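Beta/gama crystallin family protein (Methanosarcina acetivorans, PDB 3HZ2) binds two calcium ions in a paired-Greek-key betagamma-crystallin domain, using the calcium-binding motif found across its superfamily. Local coordinates at residues 6-11 with 35-40; 2-7 with 19-24; 25-30 with 76-81. All blocks are in the same frame, centred on the assembly; numbering follows the deposited sequence.

Overall arrangement
The three contacts tie a betagamma-crystallin domain together from its two sheets to its two calcium ions. Contacts 1 and 2 share strand 4-8, with Ile6 and Val7 in both. That strand pairs with 37-42 in contact 1 and with 17-20 in contact 2; the centres of the two contacts lie about 12 Å apart. Contact 3 joins the loop after strand 17-20 to the entry of strand 80-83 in the other sheet. Contacts 1 and 3, centres about 11 Å apart, meet where Val7 CG1 lies 4.0 Å from Phe81 CE2. One calcium joins Glu9 and Ser36 of contact 1 to Asn76 of contact 3; Ser77 and Ser79 of contact 3 help bind the second, with Asp33 and Glu49.

Contact 1: 6-11 with 35-40. With CA (calcium ion), chain E.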
loop_
_atom_site.group_PDB
_atom_site.type_symbol
_atom_site.label_atom_id
_atom_site.label_comp_id
_atom_site.label_asym_id
_atom_site.label_seq_id
_atom_site.Cartn_x
_atom_site.Cartn_y
_atom_site.Cartn_z
ATOM N N ILE A 6 5.464 -3.789 1.827
ATOM C CA ILE A 6 4.678 -4.508 2.815
ATOM C C ILE A 6 3.601 -3.557 3.324
ATOM O O ILE A 6 3.888 -2.432 3.736
ATOM C CB ILE A 6 5.538 -4.991 4.007
ATOM C CG1 ILE A 6 6.792 -5.706 3.495
ATOM C CG2 ILE A 6 4.722 -5.960 4.866
ATOM C CD1 ILE A 6 7.681 -6.259 4.593
ATOM N N VAL A 7 2.355 -4.007 3.265
ATOM C CA VAL A 7 1.230 -3.201 3.713
ATOM C C VAL A 7 0.679 -3.794 5.002
ATOM O O VAL A 7 0.703 -5.010 5.197
ATOM C CB VAL A 7 0.120 -3.152 2.641
ATOM C CG1 VAL A 7 0.628 -2.405 1.413
ATOM C CG2 VAL A 7 -0.306 -4.571 2.256
ATOM N N TYR A 8 0.186 -2.932 5.884
ATOM C CA TYR A 8 -0.335 -3.388 7.166
ATOM C C TYR A 8 -1.728 -2.880 7.479
ATOM O O TYR A 8 -2.102 -1.767 7.104
ATOM C CB TYR A 8 0.599 -2.963 8.293
ATOM C CG TYR A 8 2.030 -3.393 8.104
ATOM C CD1 TYR A 8 2.874 -2.715 7.223
ATOM C CD2 TYR A 8 2.552 -4.470 8.821
ATOM C CE1 TYR A 8 4.202 -3.095 7.064
ATOM C CE2 TYR A 8 3.880 -4.858 8.670
ATOM C CZ TYR A 8 4.700 -4.166 7.792
ATOM O OH TYR A 8 6.020 -4.539 7.655
ATOM N N GLU A 9 -2.476 -3.710 8.197
ATOM C CA GLU A 9 -3.837 -3.397 8.595
ATOM C C GLU A 9 -3.918 -2.199 9.540
ATOM O O GLU A 9 -4.721 -1.308 9.332
ATOM C CB GLU A 9 -4.472 -4.623 9.262
ATOM C CG GLU A 9 -5.935 -4.447 9.636
ATOM C CD GLU A 9 -6.519 -5.681 10.306
ATOM O OE1 GLU A 9 -7.734 -5.682 10.588
ATOM O OE2 GLU A 9 -5.765 -6.645 10.555
ATOM N N HIS A 10 -3.089 -2.159 10.575
ATOM C CA HIS A 10 -3.150 -1.047 11.518
ATOM C C HIS A 10 -1.970 -0.098 11.388
ATOM O O HIS A 10 -0.948 -0.435 10.785
ATOM C CB HIS A 10 -3.190 -1.560 12.964
ATOM C CG HIS A 10 -4.197 -2.641 13.206
ATOM N ND1 HIS A 10 -5.494 -2.573 12.745
ATOM C CD2 HIS A 10 -4.103 -3.803 13.897
ATOM C CE1 HIS A 10 -6.156 -3.647 13.138
ATOM N NE2 HIS A 10 -5.336 -4.409 13.840
ATOM N N VAL A 11 -2.111 1.093 11.966
ATOM C CA VAL A 11 -1.026 2.057 11.943
ATOM C C VAL A 11 0.107 1.429 12.748
ATOM O O VAL A 11 -0.115 0.495 13.523
ATOM C CB VAL A 11 -1.428 3.407 12.587
ATOM C CG1 VAL A 11 -2.505 4.082 11.746
ATOM C CG2 VAL A 11 -1.907 3.185 14.010
ATOM N N ILE A 35 -5.685 -0.943 4.695
ATOM C CA ILE A 35 -4.302 -0.500 4.871
ATOM C C ILE A 35 -4.121 0.834 5.596
ATOM O O ILE A 35 -4.685 1.855 5.198
ATOM C CB ILE A 35 -3.570 -0.465 3.517
ATOM C CG1 ILE A 35 -3.530 -1.881 2.931
ATOM C CG2 ILE A 35 -2.154 0.072 3.701
ATOM C CD1 ILE A 35 -3.093 -1.951 1.479
ATOM N N SER A 36 -3.313 0.808 6.660
ATOM C CA SER A 36 -3.048 1.988 7.482
ATOM C C SER A 36 -1.580 2.355 7.653
ATOM O O SER A 36 -1.260 3.449 8.116
ATOM C CB SER A 36 -3.671 1.806 8.854
ATOM O OG SER A 36 -5.071 1.760 8.729
ATOM N N SER A 37 -0.690 1.432 7.316
ATOM C CA SER A 37 0.740 1.704 7.392
ATOM C C SER A 37 1.400 0.927 6.262
ATOM O O SER A 37 0.884 -0.100 5.817
ATOM C CB SER A 37 1.313 1.322 8.770
ATOM O OG SER A 37 1.075 -0.030 9.097
ATOM N N ILE A 38 2.533 1.430 5.783
ATOM C CA ILE A 38 3.215 0.808 4.660
ATOM C C ILE A 38 4.732 0.902 4.772
ATOM O O ILE A 38 5.265 1.866 5.319
ATOM C CB ILE A 38 2.816 1.505 3.330
ATOM C CG1 ILE A 38 1.298 1.449 3.135
ATOM C CG2 ILE A 38 3.546 0.856 2.154
ATOM C CD1 ILE A 38 0.792 2.322 1.994
ATOM N N LYS A 39 5.415 -0.106 4.240
ATOM C CA LYS A 39 6.875 -0.123 4.220
ATOM C C LYS A 39 7.332 -0.422 2.799
ATOM O O LYS A 39 7.189 -1.547 2.328
ATOM C CB LYS A 39 7.431 -1.204 5.149
ATOM C CG LYS A 39 7.341 -0.903 6.630
ATOM C CD LYS A 39 8.061 -1.989 7.416
ATOM C CE LYS A 39 7.836 -1.864 8.910
ATOM N NZ LYS A 39 8.573 -2.950 9.639
ATOM N N VAL A 40 7.864 0.582 2.108
ATOM C CA VAL A 40 8.353 0.363 0.754
ATOM C C VAL A 40 9.826 -0.013 0.880
ATOM O O VAL A 40 10.676 0.846 1.103
ATOM C CB VAL A 40 8.225 1.631 -0.118
ATOM C CG1 VAL A 40 8.786 1.361 -1.511
ATOM C CG2 VAL A 40 6.761 2.050 -0.219
HETATM CA CA CA E . -6.820 0.049 9.115
HETATM O O HOH W 1 -6.954 -0.703 11.685
HETATM O O HOH W 2 -7.379 2.213 10.597
HETATM O O HOH W 3 -8.827 -1.562 9.111
#
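Lys39 and Tyr8 cross obliquely on one face of the antiparallel pair formed by strands 6-8 and 37-40. The lysine methylenes pass the hydroxyl end of the ring, with Lys39 CD 3.3 Å from Tyr8 OH. Phe13 lies beside both, taking the lysine in a cation-pi contact and the tyrosine ring edge-to-face. Tyr8 CG stands anti to the carbonyl carbon (chi1 -54°), and the ring, turned by chi2 of 77°, has Ser37 O at its edge, in plane, 3.6 Å from CD1. The same oxygen accepts a hydrogen bond from Tyr8 N. Ser37 OG sits between its own backbone N and carbonyl carbon (chi1 57°), passes close to Tyr8 CB, and donates to His10 O at 2.7 Å. On the opposite face of the sheet Ile35 CD1 lies against Val7 CB at 3.6 Å, a buried apolar contact. Ser36 and Ser37 form a classic beta bulge facing Tyr8, with Ser36 N bonded to Tyr8 O at 2.9 Å. At this bulge Ser36 OG and, across from it, Glu9 O bind one calcium ion, each at 2.5 Å. Lys34 O, Asn76 OD1 and three waters complete seven oxygens, and His10 ND1 bonds one of the waters. The Glu9 carboxylate turns instead to Lys16 N. The protein ligands are thus neutral oxygens, and Asp75, hydrogen-bonded to Ser36 OG from the second shell, would offset part of the ion's charge.

Contact 2: 2-7 with 19-24; sequences AAEVIV and DATSDQ
Ala3 O and Thr21 O are bridged by one water, which donates to each at 2.7 Å and links the two segments beyond the last direct bond of the ladder. That direct ladder is the hydrogen-bonded antiparallel pair of Val5 and Ala20: Ala20 N gives to Val5 O at 2.8 Å, and Val5 N returns a bond to Ala20 O at 2.9 Å, with the donor in the carbonyl plane. Ala20 O also receives a CA-H contact from Glu4. On the buried face Val5 CG1 rests against the methyl of Ala20 at 4.0 Å, and Phe81 of the other sheet covers the alanine. The other face carries Ile6 and Asp19, a non-hydrogen-bonded pair. With CG anti to its backbone N (chi1 -166°), Asp19 brings its carboxylate to the isoleucine, where OD2 lies 3.6 Å from Ile6 CD1. Glu4, fully extended, runs its carboxylate up to the same acid, the two planes turned 30° apart. Glu4 OE1 stands 2.5 Å from Asp19 OD1, so close that one acid probably carries a proton. Thr21 CG2 touches Glu4 CG at 3.9 Å. Strands 4-8 and 17-20 form the first beta hairpin of the Greek key that opens this crystallin domain, with strand 17-20 at the edge of its sheet.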
loop_
_atom_site.group_PDB
_atom_site.type_symbol
_atom_site.label_atom_id
_atom_site.label_comp_id
_atom_site.label_asym_id
_atom_site.label_seq_id
_atom_site.Cartn_x
_atom_site.Cartn_y
_atom_site.Cartn_z
ATOM N N ALA A 2 14.873 -6.189 -6.123
ATOM C CA ALA A 2 13.574 -6.193 -6.786
ATOM C C ALA A 2 12.566 -5.420 -5.938
ATOM O O ALA A 2 12.598 -5.492 -4.709
ATOM C CB ALA A 2 13.099 -7.627 -6.994
ATOM N N ALA A 3 11.680 -4.680 -6.598
ATOM C CA ALA A 3 10.671 -3.886 -5.904
ATOM C C ALA A 3 9.883 -4.721 -4.898
ATOM O O ALA A 3 9.480 -5.848 -5.185
ATOM C CB ALA A 3 9.723 -3.251 -6.913
ATOM N N GLU A 4 9.669 -4.162 -3.713
ATOM C CA GLU A 4 8.930 -4.861 -2.673
ATOM C C GLU A 4 8.264 -3.879 -1.723
ATOM O O GLU A 4 8.839 -2.854 -1.375
ATOM C CB GLU A 4 9.861 -5.778 -1.882
ATOM C CG GLU A 4 9.161 -6.551 -0.779
ATOM C CD GLU A 4 10.100 -7.473 -0.031
ATOM O OE1 GLU A 4 9.613 -8.289 0.780
ATOM O OE2 GLU A 4 11.327 -7.380 -0.252
ATOM N N VAL A 5 7.045 -4.198 -1.308
ATOM C CA VAL A 5 6.319 -3.331 -0.392
ATOM C C VAL A 5 5.497 -4.185 0.558
ATOM O O VAL A 5 4.928 -5.198 0.155
ATOM C CB VAL A 5 5.372 -2.359 -1.160
ATOM C CG1 VAL A 5 4.345 -3.144 -1.972
ATOM C CG2 VAL A 5 4.672 -1.428 -0.179
ATOM N N ILE A 6 5.464 -3.789 1.827
ATOM C CA ILE A 6 4.678 -4.508 2.815
ATOM C C ILE A 6 3.601 -3.557 3.324
ATOM O O ILE A 6 3.888 -2.432 3.736
ATOM C CB ILE A 6 5.538 -4.991 4.007
ATOM C CG1 ILE A 6 6.792 -5.706 3.495
ATOM C CG2 ILE A 6 4.722 -5.960 4.866
ATOM C CD1 ILE A 6 7.681 -6.259 4.593
ATOM N N VAL A 7 2.355 -4.007 3.265
ATOM C CA VAL A 7 1.230 -3.201 3.713
ATOM C C VAL A 7 0.679 -3.794 5.002
ATOM O O VAL A 7 0.703 -5.010 5.197
ATOM C CB VAL A 7 0.120 -3.152 2.641
ATOM C CG1 VAL A 7 0.628 -2.405 1.413
ATOM C CG2 VAL A 7 -0.306 -4.571 2.256
ATOM N N ASP A 19 3.162 -9.059 2.189
ATOM C CA ASP A 19 4.434 -8.718 1.563
ATOM C C ASP A 19 4.268 -8.895 0.057
ATOM O O ASP A 19 4.157 -10.018 -0.431
ATOM C CB ASP A 19 5.533 -9.647 2.082
ATOM C CG ASP A 19 6.925 -9.156 1.740
ATOM O OD1 ASP A 19 7.121 -8.648 0.619
ATOM O OD2 ASP A 19 7.827 -9.289 2.592
ATOM N N ALA A 20 4.257 -7.787 -0.674
ATOM C CA ALA A 20 4.075 -7.836 -2.118
ATOM C C ALA A 20 5.342 -7.579 -2.928
ATOM O O ALA A 20 6.084 -6.632 -2.667
ATOM C CB ALA A 20 2.995 -6.838 -2.533
ATOM N N THR A 21 5.576 -8.438 -3.915
ATOM C CA THR A 21 6.716 -8.300 -4.807
ATOM C C THR A 21 6.183 -8.221 -6.234
ATOM O O THR A 21 6.946 -8.143 -7.197
ATOM C CB THR A 21 7.690 -9.488 -4.680
ATOM O OG1 THR A 21 6.975 -10.720 -4.836
ATOM C CG2 THR A 21 8.376 -9.463 -3.322
ATOM N N SER A 22 4.859 -8.234 -6.354
ATOM C CA SER A 22 4.187 -8.150 -7.648
ATOM C C SER A 22 2.956 -7.263 -7.501
ATOM O O SER A 22 2.526 -6.974 -6.383
ATOM C CB SER A 22 3.779 -9.546 -8.138
ATOM O OG SER A 22 2.911 -10.181 -7.219
ATOM N N ASP A 23 2.388 -6.835 -8.624
ATOM C CA ASP A 23 1.224 -5.957 -8.597
ATOM C C ASP A 23 -0.011 -6.578 -7.950
ATOM O O ASP A 23 -0.255 -7.778 -8.072
ATOM C CB ASP A 23 0.915 -5.474 -10.015
ATOM C CG ASP A 23 2.069 -4.691 -10.617
ATOM O OD1 ASP A 23 2.999 -4.320 -9.861
ATOM O OD2 ASP A 23 2.049 -4.440 -11.837
ATOM N N GLN A 24 -0.789 -5.743 -7.262
ATOM C CA GLN A 24 -1.986 -6.189 -6.553
ATOM C C GLN A 24 -3.242 -5.412 -6.949
ATOM O O GLN A 24 -3.530 -4.356 -6.385
ATOM C CB GLN A 24 -1.765 -6.036 -5.044
ATOM C CG GLN A 24 -0.574 -6.809 -4.499
ATOM C CD GLN A 24 -0.734 -8.303 -4.658
ATOM O OE1 GLN A 24 -1.804 -8.846 -4.396
ATOM N NE2 GLN A 24 0.331 -8.979 -5.075
HETATM O O HOH W 4 9.526 -7.296 -7.456
#

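Contact 3: 25-30 with 76-81. With CA (calcium ion), chain F; CA (calcium ion), chain E.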
loop_
_atom_site.group_PDB
_atom_site.type_symbol
_atom_site.label_atom_id
_atom_site.label_comp_id
_atom_site.label_asym_id
_atom_site.label_seq_id
_atom_site.Cartn_x
_atom_site.Cartn_y
_atom_site.Cartn_z
ATOM N N PRO A 25 -4.019 -5.934 -7.909
ATOM C CA PRO A 25 -5.237 -5.240 -8.340
ATOM C C PRO A 25 -6.348 -5.262 -7.295
ATOM O O PRO A 25 -7.389 -4.631 -7.476
ATOM C CB PRO A 25 -5.617 -5.984 -9.616
ATOM C CG PRO A 25 -5.178 -7.384 -9.317
ATOM C CD PRO A 25 -3.823 -7.179 -8.673
ATOM N N GLY A 26 -6.115 -5.986 -6.203
ATOM C CA GLY A 26 -7.100 -6.072 -5.139
ATOM C C GLY A 26 -6.540 -5.664 -3.785
ATOM O O GLY A 26 -7.198 -5.840 -2.759
ATOM N N ALA A 27 -5.321 -5.125 -3.788
ATOM C CA ALA A 27 -4.640 -4.665 -2.576
ATOM C C ALA A 27 -4.093 -5.781 -1.686
ATOM O O ALA A 27 -3.796 -5.551 -0.513
ATOM C CB ALA A 27 -5.564 -3.753 -1.758
ATOM N N GLY A 28 -3.961 -6.984 -2.237
ATOM C CA GLY A 28 -3.418 -8.082 -1.460
ATOM C C GLY A 28 -4.413 -9.034 -0.825
ATOM O O GLY A 28 -5.583 -9.086 -1.207
ATOM N N ASP A 29 -3.930 -9.786 0.160
ATOM C CA ASP A 29 -4.735 -10.775 0.872
ATOM C C ASP A 29 -5.657 -10.175 1.935
ATOM O O ASP A 29 -5.222 -9.866 3.042
ATOM C CB ASP A 29 -3.806 -11.805 1.523
ATOM C CG ASP A 29 -4.558 -12.965 2.146
ATOM O OD1 ASP A 29 -3.900 -13.840 2.750
ATOM O OD2 ASP A 29 -5.802 -13.010 2.034
ATOM N N ASN A 30 -6.932 -10.023 1.590
ATOM C CA ASN A 30 -7.932 -9.480 2.507
ATOM C C ASN A 30 -7.565 -8.152 3.163
ATOM O O ASN A 30 -7.891 -7.919 4.333
ATOM C CB ASN A 30 -8.255 -10.511 3.593
ATOM C CG ASN A 30 -9.185 -11.604 3.101
ATOM O OD1 ASN A 30 -9.458 -12.569 3.814
ATOM N ND2 ASN A 30 -9.685 -11.454 1.877
ATOM N N ASN A 76 -7.745 3.417 5.537
ATOM C CA ASN A 76 -8.668 2.359 5.118
ATOM C C ASN A 76 -9.288 2.597 3.750
ATOM O O ASN A 76 -10.468 2.310 3.547
ATOM C CB ASN A 76 -9.800 2.208 6.142
ATOM C CG ASN A 76 -9.287 1.864 7.507
ATOM O OD1 ASN A 76 -8.190 1.350 7.627
ATOM N ND2 ASN A 76 -10.074 2.129 8.543
ATOM N N SER A 77 -8.500 3.098 2.807
ATOM C CA SER A 77 -9.046 3.391 1.490
ATOM C C SER A 77 -8.321 2.758 0.309
ATOM O O SER A 77 -8.846 2.747 -0.793
ATOM C CB SER A 77 -9.094 4.901 1.283
ATOM O OG SER A 77 -7.781 5.428 1.224
ATOM N N ILE A 78 -7.112 2.256 0.513
ATOM C CA ILE A 78 -6.387 1.644 -0.597
ATOM C C ILE A 78 -7.104 0.378 -1.058
ATOM O O ILE A 78 -7.515 -0.441 -0.238
ATOM C CB ILE A 78 -4.937 1.307 -0.188
ATOM C CG1 ILE A 78 -4.174 2.610 0.077
ATOM C CG2 ILE A 78 -4.258 0.473 -1.280
ATOM C CD1 ILE A 78 -2.797 2.418 0.659
ATOM N N SER A 79 -7.264 0.221 -2.371
ATOM C CA SER A 79 -7.937 -0.958 -2.910
ATOM C C SER A 79 -7.130 -1.706 -3.960
ATOM O O SER A 79 -7.529 -2.776 -4.410
ATOM C CB SER A 79 -9.299 -0.575 -3.486
ATOM O OG SER A 79 -10.196 -0.275 -2.437
ATOM N N SER A 80 -5.998 -1.135 -4.354
ATOM C CA SER A 80 -5.118 -1.774 -5.322
ATOM C C SER A 80 -3.819 -0.997 -5.392
ATOM O O SER A 80 -3.772 0.183 -5.050
ATOM C CB SER A 80 -5.768 -1.842 -6.717
ATOM O OG SER A 80 -6.015 -0.552 -7.254
ATOM N N PHE A 81 -2.750 -1.668 -5.792
ATOM C CA PHE A 81 -1.465 -1.000 -5.918
ATOM C C PHE A 81 -0.543 -1.777 -6.836
ATOM O O PHE A 81 -0.647 -3.000 -6.953
ATOM C CB PHE A 81 -0.819 -0.759 -4.535
ATOM C CG PHE A 81 -0.611 -2.003 -3.704
ATOM C CD1 PHE A 81 0.504 -2.817 -3.898
ATOM C CD2 PHE A 81 -1.514 -2.337 -2.699
ATOM C CE1 PHE A 81 0.715 -3.941 -3.101
ATOM C CE2 PHE A 81 -1.314 -3.458 -1.897
ATOM C CZ PHE A 81 -0.198 -4.261 -2.098
HETATM CA CA CA F . -11.113 1.979 -1.526
HETATM CA CA CA E . -6.820 0.049 9.115
HETATM O O HOH W 2 -7.379 2.213 10.597
HETATM O O HOH W 3 -8.827 -1.562 9.111
HETATM O O HOH W 1 -6.954 -0.703 11.685
HETATM O O HOH W 5 -12.623 3.817 -0.118
HETATM O O HOH W 6 -13.447 0.970 -2.653
#
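Loop 25-30 and the start of strand 80-81 approach backbone to backbone at Ala27 and Ser80, whose CA atoms lie 4.0 Å apart. The loop turns there through two residues of positive phi: Ala27 takes a left-handed conformation (phi 75°), and Gly28 follows at phi 98°, in a region suited to glycine. Contact is by packing. Gly26 C lies 3.1 Å from Ser79 O, while Ala27 N faces the same oxygen at an angle too poor for a hydrogen bond. The Ala27 methyl presses on that peptide too, with CB 3.4 Å from Ser79 C. Beside it Ser80 CB touches Pro25 O at 3.3 Å, and Ser80 OG is bonded to Tyr50 O. The far part of the Phe81 ring meets the loop obliquely, CE2 3.5 Å from Ala27 O. Ahead of the strand, Ser77 O (2.5 Å) and Ser79 OG (2.6 Å) bind one calcium ion, with Asp33 OD1, Glu49 O and two waters; Ser79 OG is also hydrogen-bonded to Asn32 OD1. Asn76 OD1, 2.4 Å from the other calcium, joins the ligands of that site. Ser79 and Ser80 form a classic beta bulge facing Tyr48, which ties them to strand 45-48. Beyond it Phe81 reaches between the two sheets, packing on Val5 and Val7 of strand 4-8, Ala20 of strand 17-20 and Trp45 of strand 45-48.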